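Local coordinates for protein farnesyltransferase, putative (Trypanosoma cruzi, PDB 3WCA) that probably catalyses the magnesium-dependent, NAD(P)H-dependent condensation of two farnesyl diphosphate molecules to squalene, the first step from farnesyl diphosphate toward lanosterol, at residues I213-V216 with P217-F221; A66-T69 with V70-M74; I350-L353 with V354-I358; G197-L200 with Q201-I205. The protein carries 1 engineered substitution. All blocks are in the same frame, centred on the assembly; numbering follows the deposited sequence.

Contact 1. Residues I213-V216 with P217-F221; sequences ICEV and PPRVF
A cis-proline turn built from Glu215, Val216, Pro217 and Pro218 reverses the loop that follows helix 209-213, and its backbone angles match a type VIb beta turn. The cis peptide joins Val216 to Pro217 and folds the chain so sharply that the CA atoms of Glu215 and Pro218 come within 4.6 Å. Pro218 has no N-H to give Glu215 O, and the cis peptide shapes the turn without a closing hydrogen bond; Pro218 CA meets that oxygen at 3.1 Å in a CA-H...O contact. CB and CG of the Pro218 ring lie against the preceding carbonyls, CB 3.5 Å from Ile213 O and CG 3.5 Å from Glu215 O.

Glu215, at the start of the turn, and Arg219, just after it, converge across the loop. The Arg219 chain bends at chi2 (127°), which turns its NE toward the extended Glu215, and NE and OE2 pair as a salt bridge at 3.2 Å. Carboxylate and guanidinium planes stand 82° apart, so this is a single-atom pairing and no flat two-pronged one; the modelled place of OE2 is uncertain. At its far end, Arg219 NH2 bridges to Asp72 of the magnesium site. Arg219 thereby spans two carboxylates, one of its own loop and one of helix 51-72, while Asp212 on helix 209-213 takes a backbone hydrogen bond with Arg219 and Ile213 and Pro218 rest on His235 of a following loop.

Contact 2. Residues A66-T69 with V70-M74; sequences ALDT and VEDDM
With CG anti to its backbone nitrogen (chi1 -176°), Asp68 sends its carboxylate along the helix toward Asp72, whose own CG lies beside its nitrogen (chi1 -67°) and turns back to meet it. Together with Glu71 these residues form DTVED, the first aspartate-rich DxxED motif of squalene synthases, at the C-terminal end of helix 51-72. Asp72 OD2 is 2.8 Å from Asp68 OD1 and also 2.8 Å from Asp68 OD2, so one oxygen of Asp72 faces the pair of oxygens on Asp68. The two carboxylates are turned 79° to each other. Glu71, three residues after Asp68, brings its OE1 to 3.5 Å from Asp68 OD1.

Acidic groups this close would repel one another, and the bound magnesium ion, held by Asp68, Glu71 and Asp72, probably offsets that cost; the nearest Glu71 side-chain atom lies about 3 Å from the metal. In the second shell, Tyr160 OH hydrogen-bonds Glu71 OE2 and so helps to position this carboxylate. The buried Thr69 is occupied within the helix, its hydroxyl bonded to Arg65 O, while Leu67 packs on helix 126-147.

Regular helical bonds carry the motif, Glu71 N to Leu67 O at 3.0 Å among them. The pattern weakens at Asp73, whose N reaches Thr69 O in only a weak bond of 3.3 Å.

Contact 3. Residues I350-L353 with V354-I358; sequences IEHL and VNDAI
Ile350 and Val354 meet through their CG2 methyls at 3.8 Å, an i to i+4 pair on the inward face of the alpha-helix 347-362 near the C terminus. Val354 CG2 also lies 3.3 Å from Ile350 O, so the same methyl touches both the side chain and the carbonyl of the residue one turn earlier. On another flank, Glu351 and Asn355 lie side by side and point the same way, with Glu351 CG 3.4 Å from Asn355 ND2.

His352 takes a different rotamer. At chi1 76° its CG sits between the backbone nitrogen and the carbonyl carbon, which folds the ring back over its neighbour Leu353, whose CG rests 3.4 Å above the ring plane, toward its rim. The ring stands 75° to the Asp356 carboxylate, and His352 ND1 stays 4.0 Å from Asp356 OD2.

Four main-chain bonds of the i+4 to i kind set these spacings. Farther out, Val354 lies on Thr333 and Ala337 of helix 322-338, while Ile350 and Leu353 pack on Ala255 of helix 243-258, so the apolar stripe joins this helix to two others. The shortest of the four backbone bonds runs from Val354 N to Ile350 O, at 2.8 Å.

Contact 4. Residues G197-L200 with Q201-I205; sequences GLFL and QKTNI. With FPS (S-[(2E,6E)-3,7,11-trimethyldodeca-2,6,10-trienyl] trihydrogen thiodiphosphate), chain E.
Helix 191-207 keeps regular alpha geometry from Gly197 to Ile205, Gln201 N bonding to Gly197 O at 3.0 Å in the same i+4 pattern that the next residues follow. It is a wall of the central substrate pocket in this all-helical isoprenoid synthase fold.

On the side away from the ligand, Phe199 O takes two donors from Thr203: the backbone N and, at 2.8 Å, OG1, which approach from opposite faces of the carbonyl plane. Thr203 OG1 lies beside its own nitrogen (chi1 -59°), a position that lets it reach back one turn, and it also sits 4.0 Å above the centre of the Phe199 ring. Lys202 runs out extended beside Leu198; its buried NZ is met by Asp158, Asp256 and His260.

The opposite flank touches the farnesyl thiodiphosphate. Gly197 CA lies 3.7 Å from ligand C10, and Leu200 CD1 packs on C8 at 3.8 Å. Nearer the diphosphate, Gln201 OE1 faces C3 at 3.6 Å. Asn204 completes the row, its ND2 a tight 3.0 Å from the ligand methyl C4 and 3.3 Å from the phosphate oxygen O3B.

All four contacts are local, so none closes a long loop; along the chain they run in series as contact 2, contact 4, contact 1 and contact 3, without nesting or crossing. Contact 2 lies in the last turn of helix 51-72 and the residues after it, contact 4 within helix 191-207, and contact 1 turns the loop soon after that helix. Contact 1 touches both: Pro217 CD packs on Met74 CB at 3.9 Å, and Phe221 CB on Ile205 CG2 at 3.6 Å; contacts 2 and 4 stay about 8 Å apart at their nearest atoms. Contact 3, on helix 347-362, stands apart, its centre about 36 Å from that of contact 2 across the chain's centre.

Contact 1. Residues I213-V216 with P217-F221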
loop_
_atom_site.group_PDB
_atom_site.type_symbol
_atom_site.label_atom_id
_atom_site.label_comp_id
_atom_site.label_asym_id
_atom_site.label_seq_id
_atom_site.Cartn_x
_atom_site.Cartn_y
_atom_site.Cartn_z
ATOM N N ILE A 213 9.920 -6.271 12.742
ATOM C CA ILE A 213 10.190 -7.303 13.739
ATOM C C ILE A 213 11.008 -6.773 14.919
ATOM O O ILE A 213 11.043 -7.390 15.986
ATOM C CB ILE A 213 10.927 -8.509 13.101
ATOM C CG1 ILE A 213 10.752 -9.750 13.974
ATOM C CG2 ILE A 213 12.417 -8.204 12.946
ATOM C CD1 ILE A 213 11.124 -11.038 13.263
ATOM N N CYS A 214 11.651 -5.624 14.714
ATOM C CA CYS A 214 12.477 -4.994 15.739
ATOM C C CYS A 214 11.711 -4.045 16.649
ATOM O O CYS A 214 12.314 -3.370 17.482
ATOM C CB CYS A 214 13.627 -4.213 15.100
ATOM S SG CYS A 214 15.062 -5.185 14.617
ATOM N N GLU A 215 10.394 -3.975 16.500
ATOM C CA GLU A 215 9.622 -3.080 17.348
ATOM C C GLU A 215 9.074 -3.773 18.582
ATOM O O GLU A 215 9.111 -5.004 18.687
ATOM C CB GLU A 215 8.503 -2.421 16.545
ATOM C CG GLU A 215 9.037 -1.332 15.627
ATOM C CD GLU A 215 7.953 -0.588 14.890
ATOM O OE1 GLU A 215 8.283 0.387 14.177
ATOM O OE2 GLU A 215 6.774 -0.975 15.015
ATOM N N VAL A 216 8.583 -2.972 19.522
ATOM C CA VAL A 216 8.045 -3.484 20.778
ATOM C C VAL A 216 6.575 -3.125 20.947
ATOM O O VAL A 216 6.237 -1.960 21.151
ATOM C CB VAL A 216 8.813 -2.898 21.985
ATOM C CG1 VAL A 216 8.487 -3.687 23.247
ATOM C CG2 VAL A 216 10.307 -2.892 21.703
ATOM N N PRO A 217 5.679 -4.118 20.838
ATOM C CA PRO A 217 5.979 -5.530 20.579
ATOM C C PRO A 217 6.410 -5.696 19.122
ATOM O O PRO A 217 6.306 -4.761 18.329
ATOM C CB PRO A 217 4.642 -6.228 20.840
ATOM C CG PRO A 217 3.921 -5.291 21.749
ATOM C CD PRO A 217 4.255 -3.952 21.164
ATOM N N PRO A 218 6.904 -6.886 18.754
ATOM C CA PRO A 218 7.331 -7.107 17.369
ATOM C C PRO A 218 6.134 -7.199 16.427
ATOM O O PRO A 218 5.158 -7.884 16.729
ATOM C CB PRO A 218 8.087 -8.434 17.446
ATOM C CG PRO A 218 8.589 -8.465 18.868
ATOM C CD PRO A 218 7.385 -7.972 19.626
ATOM N N ARG A 219 6.204 -6.501 15.297
ATOM C CA ARG A 219 5.132 -6.553 14.305
ATOM C C ARG A 219 5.513 -7.564 13.241
ATOM O O ARG A 219 6.614 -7.505 12.695
ATOM C CB ARG A 219 4.923 -5.192 13.647
ATOM C CG ARG A 219 4.012 -4.275 14.422
ATOM C CD ARG A 219 4.671 -2.933 14.673
ATOM N NE ARG A 219 3.721 -1.977 15.230
ATOM C CZ ARG A 219 2.675 -1.500 14.565
ATOM N NH1 ARG A 219 2.447 -1.891 13.316
ATOM N NH2 ARG A 219 1.852 -0.639 15.150
ATOM N N VAL A 220 4.600 -8.485 12.951
ATOM C CA VAL A 220 4.844 -9.520 11.953
ATOM C C VAL A 220 3.696 -9.636 10.965
ATOM O O VAL A 220 2.529 -9.744 11.360
ATOM C CB VAL A 220 5.062 -10.898 12.613
ATOM C CG1 VAL A 220 5.072 -11.985 11.547
ATOM C CG2 VAL A 220 6.369 -10.905 13.378
ATOM N N PHE A 221 4.037 -9.632 9.680
ATOM C CA PHE A 221 3.045 -9.725 8.622
ATOM C C PHE A 221 3.288 -10.909 7.702
ATOM O O PHE A 221 2.349 -11.460 7.141
ATOM C CB PHE A 221 3.029 -8.424 7.819
ATOM C CG PHE A 221 2.669 -7.221 8.642
ATOM C CD1 PHE A 221 1.347 -6.989 9.015
ATOM C CD2 PHE A 221 3.658 -6.344 9.084
ATOM C CE1 PHE A 221 1.011 -5.891 9.825
ATOM C CE2 PHE A 221 3.336 -5.247 9.894
ATOM C CZ PHE A 221 2.005 -5.022 10.267
#

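Contact 2. Residues A66-T69 with V70-M74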
loop_
_atom_site.group_PDB
_atom_site.type_symbol
_atom_site.label_atom_id
_atom_site.label_comp_id
_atom_site.label_asym_id
_atom_site.label_seq_id
_atom_site.Cartn_x
_atom_site.Cartn_y
_atom_site.Cartn_z
ATOM N N ALA A 66 -6.151 8.041 9.936
ATOM C CA ALA A 66 -6.612 8.140 11.314
ATOM C C ALA A 66 -6.868 6.710 11.816
ATOM O O ALA A 66 -6.400 6.339 12.894
ATOM C CB ALA A 66 -7.897 8.969 11.382
ATOM N N LEU A 67 -7.594 5.909 11.030
ATOM C CA LEU A 67 -7.871 4.520 11.417
ATOM C C LEU A 67 -6.574 3.796 11.730
ATOM O O LEU A 67 -6.450 3.113 12.759
ATOM C CB LEU A 67 -8.552 3.740 10.291
ATOM C CG LEU A 67 -9.991 4.049 9.907
ATOM C CD1 LEU A 67 -10.426 3.094 8.797
ATOM C CD2 LEU A 67 -10.875 3.911 11.130
ATOM N N ASP A 68 -5.620 3.927 10.814
ATOM C CA ASP A 68 -4.337 3.271 10.965
ATOM C C ASP A 68 -3.673 3.655 12.277
ATOM O O ASP A 68 -3.066 2.820 12.944
ATOM C CB ASP A 68 -3.415 3.632 9.803
ATOM C CG ASP A 68 -2.102 2.905 9.874
ATOM O OD1 ASP A 68 -2.107 1.669 9.703
ATOM O OD2 ASP A 68 -1.069 3.562 10.120
ATOM N N THR A 69 -3.792 4.926 12.641
ATOM C CA THR A 69 -3.197 5.427 13.867
ATOM C C THR A 69 -3.790 4.736 15.103
ATOM O O THR A 69 -3.082 4.480 16.079
ATOM C CB THR A 69 -3.373 6.957 13.960
ATOM O OG1 THR A 69 -2.657 7.571 12.882
ATOM C CG2 THR A 69 -2.835 7.489 15.269
ATOM N N VAL A 70 -5.084 4.430 15.063
ATOM C CA VAL A 70 -5.709 3.744 16.191
ATOM C C VAL A 70 -5.256 2.274 16.203
ATOM O O VAL A 70 -4.865 1.738 17.241
ATOM C CB VAL A 70 -7.253 3.808 16.107
ATOM C CG1 VAL A 70 -7.873 2.972 17.228
ATOM C CG2 VAL A 70 -7.719 5.251 16.215
ATOM N N GLU A 71 -5.292 1.634 15.041
ATOM C CA GLU A 71 -4.891 0.241 14.930
ATOM C C GLU A 71 -3.445 -0.008 15.357
ATOM O O GLU A 71 -3.145 -1.036 15.974
ATOM C CB GLU A 71 -5.076 -0.249 13.493
ATOM C CG GLU A 71 -4.480 -1.628 13.230
ATOM C CD GLU A 71 -4.315 -1.925 11.751
ATOM O OE1 GLU A 71 -3.864 -1.025 11.011
ATOM O OE2 GLU A 71 -4.618 -3.061 11.330
ATOM N N ASP A 72 -2.553 0.929 15.037
ATOM C CA ASP A 72 -1.137 0.769 15.357
ATOM C C ASP A 72 -0.656 1.205 16.735
ATOM O O ASP A 72 0.462 0.873 17.123
ATOM C CB ASP A 72 -0.273 1.453 14.287
ATOM C CG ASP A 72 -0.372 0.764 12.934
ATOM O OD1 ASP A 72 -0.395 -0.486 12.908
ATOM O OD2 ASP A 72 -0.418 1.464 11.898
ATOM N N ASP A 73 -1.469 1.944 17.479
ATOM C CA ASP A 73 -1.030 2.363 18.801
ATOM C C ASP A 73 -1.099 1.150 19.722
ATOM O O ASP A 73 -2.180 0.735 20.126
ATOM C CB ASP A 73 -1.915 3.475 19.358
ATOM C CG ASP A 73 -1.336 4.084 20.621
ATOM O OD1 ASP A 73 -0.477 3.428 21.244
ATOM O OD2 ASP A 73 -1.732 5.206 20.996
ATOM N N MET A 74 0.058 0.585 20.054
ATOM C CA MET A 74 0.105 -0.593 20.910
ATOM C C MET A 74 0.082 -0.288 22.405
ATOM O O MET A 74 0.062 -1.205 23.227
ATOM C CB MET A 74 1.341 -1.426 20.573
ATOM C CG MET A 74 1.398 -1.881 19.118
ATOM S SD MET A 74 -0.003 -2.927 18.644
ATOM C CE MET A 74 -1.010 -1.765 17.815
#

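Contact 3. Residues I350-L353 with V354-I358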
loop_
_atom_site.group_PDB
_atom_site.type_symbol
_atom_site.label_atom_id
_atom_site.label_comp_id
_atom_site.label_asym_id
_atom_site.label_seq_id
_atom_site.Cartn_x
_atom_site.Cartn_y
_atom_site.Cartn_z
ATOM N N ILE A 350 10.386 -18.182 -9.808
ATOM C CA ILE A 350 10.524 -16.780 -10.173
ATOM C C ILE A 350 10.498 -16.579 -11.678
ATOM O O ILE A 350 9.909 -15.618 -12.169
ATOM C CB ILE A 350 11.831 -16.180 -9.604
ATOM C CG1 ILE A 350 11.758 -16.147 -8.076
ATOM C CG2 ILE A 350 12.061 -14.781 -10.156
ATOM C CD1 ILE A 350 10.629 -15.292 -7.526
ATOM N N GLU A 351 11.119 -17.498 -12.409
ATOM C CA GLU A 351 11.188 -17.384 -13.856
ATOM C C GLU A 351 9.849 -17.276 -14.579
ATOM O O GLU A 351 9.679 -16.392 -15.415
ATOM C CB GLU A 351 12.006 -18.538 -14.447
ATOM C CG GLU A 351 12.137 -18.459 -15.964
ATOM C CD GLU A 351 13.182 -19.404 -16.528
ATOM O OE1 GLU A 351 13.319 -19.458 -17.771
ATOM O OE2 GLU A 351 13.868 -20.088 -15.734
ATOM N N HIS A 352 8.901 -18.158 -14.280
ATOM C CA HIS A 352 7.613 -18.079 -14.964
ATOM C C HIS A 352 6.843 -16.850 -14.507
ATOM O O HIS A 352 6.021 -16.320 -15.248
ATOM C CB HIS A 352 6.769 -19.334 -14.725
ATOM C CG HIS A 352 6.132 -19.388 -13.373
ATOM N ND1 HIS A 352 4.766 -19.365 -13.193
ATOM C CD2 HIS A 352 6.675 -19.451 -12.135
ATOM C CE1 HIS A 352 4.494 -19.409 -11.900
ATOM N NE2 HIS A 352 5.635 -19.461 -11.236
ATOM N N LEU A 353 7.102 -16.396 -13.289
ATOM C CA LEU A 353 6.424 -15.210 -12.785
ATOM C C LEU A 353 6.954 -13.974 -13.501
ATOM O O LEU A 353 6.199 -13.045 -13.783
ATOM C CB LEU A 353 6.625 -15.087 -11.280
ATOM C CG LEU A 353 5.823 -16.106 -10.471
ATOM C CD1 LEU A 353 6.306 -16.122 -9.040
ATOM C CD2 LEU A 353 4.352 -15.754 -10.542
ATOM N N VAL A 354 8.253 -13.971 -13.795
ATOM C CA VAL A 354 8.864 -12.858 -14.502
ATOM C C VAL A 354 8.331 -12.852 -15.928
ATOM O O VAL A 354 7.961 -11.800 -16.457
ATOM C CB VAL A 354 10.412 -12.976 -14.535
ATOM C CG1 VAL A 354 10.988 -12.003 -15.553
ATOM C CG2 VAL A 354 10.988 -12.668 -13.165
ATOM N N ASN A 355 8.269 -14.035 -16.540
ATOM C CA ASN A 355 7.772 -14.155 -17.909
ATOM C C ASN A 355 6.319 -13.724 -18.024
ATOM O O ASN A 355 5.937 -13.119 -19.022
ATOM C CB ASN A 355 7.950 -15.584 -18.432
ATOM C CG ASN A 355 9.403 -15.916 -18.729
ATOM O OD1 ASN A 355 10.070 -15.201 -19.476
ATOM N ND2 ASN A 355 9.900 -17.003 -18.147
ATOM N N ASP A 356 5.506 -14.040 -17.017
ATOM C CA ASP A 356 4.107 -13.618 -17.034
ATOM C C ASP A 356 4.026 -12.096 -16.999
ATOM O O ASP A 356 3.225 -11.497 -17.711
ATOM C CB ASP A 356 3.343 -14.156 -15.827
ATOM C CG ASP A 356 2.905 -15.575 -16.011
ATOM O OD1 ASP A 356 2.582 -15.931 -17.165
ATOM O OD2 ASP A 356 2.871 -16.325 -15.010
ATOM N N ALA A 357 4.857 -11.485 -16.154
ATOM C CA ALA A 357 4.887 -10.035 -16.009
ATOM C C ALA A 357 5.343 -9.356 -17.300
ATOM O O ALA A 357 4.670 -8.474 -17.816
ATOM C CB ALA A 357 5.818 -9.646 -14.854
ATOM N N ILE A 358 6.494 -9.773 -17.810
ATOM C CA ILE A 358 7.040 -9.208 -19.035
ATOM C C ILE A 358 6.094 -9.457 -20.200
ATOM O O ILE A 358 5.930 -8.616 -21.079
ATOM C CB ILE A 358 8.419 -9.827 -19.343
ATOM C CG1 ILE A 358 9.402 -9.428 -18.242
ATOM C CG2 ILE A 358 8.919 -9.373 -20.711
ATOM C CD1 ILE A 358 10.770 -10.021 -18.408
#

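Contact 4. Residues G197-L200 with Q201-I205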
loop_
_atom_site.group_PDB
_atom_site.type_symbol
_atom_site.label_atom_id
_atom_site.label_comp_id
_atom_site.label_asym_id
_atom_site.label_seq_id
_atom_site.Cartn_x
_atom_site.Cartn_y
_atom_site.Cartn_z
ATOM N N GLY A 197 -3.497 -2.494 -5.017
ATOM C CA GLY A 197 -3.236 -2.229 -3.618
ATOM C C GLY A 197 -2.339 -3.289 -2.989
ATOM O O GLY A 197 -1.452 -2.966 -2.197
ATOM N N LEU A 198 -2.556 -4.553 -3.351
ATOM C CA LEU A 198 -1.759 -5.629 -2.783
ATOM C C LEU A 198 -0.305 -5.569 -3.190
ATOM O O LEU A 198 0.569 -5.836 -2.372
ATOM C CB LEU A 198 -2.344 -7.001 -3.143
ATOM C CG LEU A 198 -3.231 -7.609 -2.049
ATOM C CD1 LEU A 198 -4.376 -6.672 -1.750
ATOM C CD2 LEU A 198 -3.761 -8.975 -2.493
ATOM N N PHE A 199 -0.034 -5.209 -4.440
ATOM C CA PHE A 199 1.344 -5.124 -4.887
ATOM C C PHE A 199 2.110 -4.109 -4.061
ATOM O O PHE A 199 3.254 -4.354 -3.681
ATOM C CB PHE A 199 1.436 -4.740 -6.363
ATOM C CG PHE A 199 2.845 -4.822 -6.918
ATOM C CD1 PHE A 199 3.554 -6.026 -6.872
ATOM C CD2 PHE A 199 3.464 -3.703 -7.470
ATOM C CE1 PHE A 199 4.856 -6.117 -7.364
ATOM C CE2 PHE A 199 4.771 -3.777 -7.968
ATOM C CZ PHE A 199 5.469 -4.975 -7.919
ATOM N N LEU A 200 1.486 -2.969 -3.780
ATOM C CA LEU A 200 2.151 -1.945 -2.990
ATOM C C LEU A 200 2.331 -2.378 -1.540
ATOM O O LEU A 200 3.421 -2.265 -0.984
ATOM C CB LEU A 200 1.366 -0.617 -3.005
ATOM C CG LEU A 200 1.064 0.094 -4.334
ATOM C CD1 LEU A 200 0.527 1.511 -4.037
ATOM C CD2 LEU A 200 2.328 0.176 -5.185
ATOM N N GLN A 201 1.259 -2.877 -0.929
ATOM C CA GLN A 201 1.325 -3.266 0.461
ATOM C C GLN A 201 2.342 -4.384 0.665
ATOM O O GLN A 201 3.144 -4.319 1.578
ATOM C CB GLN A 201 -0.064 -3.696 0.965
ATOM C CG GLN A 201 -0.147 -3.936 2.481
ATOM C CD GLN A 201 0.197 -2.696 3.309
ATOM O OE1 GLN A 201 -0.256 -1.595 3.013
ATOM N NE2 GLN A 201 0.990 -2.880 4.356
ATOM N N LYS A 202 2.323 -5.386 -0.201
ATOM C CA LYS A 202 3.242 -6.508 -0.058
ATOM C C LYS A 202 4.708 -6.115 -0.229
ATOM O O LYS A 202 5.569 -6.609 0.502
ATOM C CB LYS A 202 2.862 -7.635 -1.030
ATOM C CG LYS A 202 1.551 -8.329 -0.655
ATOM C CD LYS A 202 1.340 -9.613 -1.446
ATOM C CE LYS A 202 0.021 -10.282 -1.084
ATOM N NZ LYS A 202 -0.209 -11.538 -1.864
ATOM N N THR A 203 5.000 -5.228 -1.179
ATOM C CA THR A 203 6.379 -4.804 -1.377
ATOM C C THR A 203 6.843 -4.076 -0.123
ATOM O O THR A 203 7.981 -4.235 0.302
ATOM C CB THR A 203 6.526 -3.898 -2.612
ATOM O OG1 THR A 203 6.076 -4.612 -3.772
ATOM C CG2 THR A 203 7.987 -3.519 -2.828
ATOM N N ASN A 204 5.958 -3.306 0.502
ATOM C CA ASN A 204 6.373 -2.613 1.707
ATOM C C ASN A 204 6.552 -3.600 2.853
ATOM O O ASN A 204 7.507 -3.498 3.604
ATOM C CB ASN A 204 5.371 -1.525 2.099
ATOM C CG ASN A 204 5.364 -0.352 1.118
ATOM O OD1 ASN A 204 6.289 -0.180 0.322
ATOM N ND2 ASN A 204 4.321 0.461 1.184
ATOM N N ILE A 205 5.636 -4.555 2.991
ATOM C CA ILE A 205 5.742 -5.544 4.065
ATOM C C ILE A 205 7.059 -6.321 3.939
ATOM O O ILE A 205 7.723 -6.627 4.945
ATOM C CB ILE A 205 4.522 -6.516 4.045
ATOM C CG1 ILE A 205 3.333 -5.848 4.744
ATOM C CG2 ILE A 205 4.867 -7.840 4.747
ATOM C CD1 ILE A 205 2.016 -6.626 4.638
HETATM C C1 FPS E . 1.573 3.036 3.313
HETATM S S1 FPS E . 1.424 4.844 3.721
HETATM C C2 FPS E . 0.324 2.571 2.503
HETATM C C3 FPS E . 0.212 1.660 1.457
HETATM C C4 FPS E . 1.368 0.883 0.869
HETATM C C5 FPS E . -1.164 1.456 0.868
HETATM C C6 FPS E . -1.737 2.584 -0.047
HETATM C C7 FPS E . -2.453 1.896 -1.190
HETATM C C8 FPS E . -2.798 2.432 -2.370
HETATM C C10 FPS E . -3.534 1.499 -3.350
HETATM C C9 FPS E . -2.504 3.884 -2.766
HETATM C C11 FPS E . -3.281 1.865 -4.795
HETATM C C12 FPS E . -4.375 1.278 -5.648
HETATM C C13 FPS E . -4.869 1.827 -6.780
HETATM C C14 FPS E . -4.379 3.157 -7.369
HETATM C C15 FPS E . -5.977 1.070 -7.508
HETATM P PA FPS E . 2.583 5.967 2.423
HETATM O O1A FPS E . 2.233 5.599 0.953
HETATM O O2A FPS E . 2.267 7.417 2.685
HETATM O O3A FPS E . 4.226 5.991 2.753
HETATM P PB FPS E . 5.412 4.823 3.060
HETATM O O1B FPS E . 6.713 5.124 2.258
HETATM O O2B FPS E . 5.796 4.878 4.583
HETATM O O3B FPS E . 4.916 3.401 2.566
#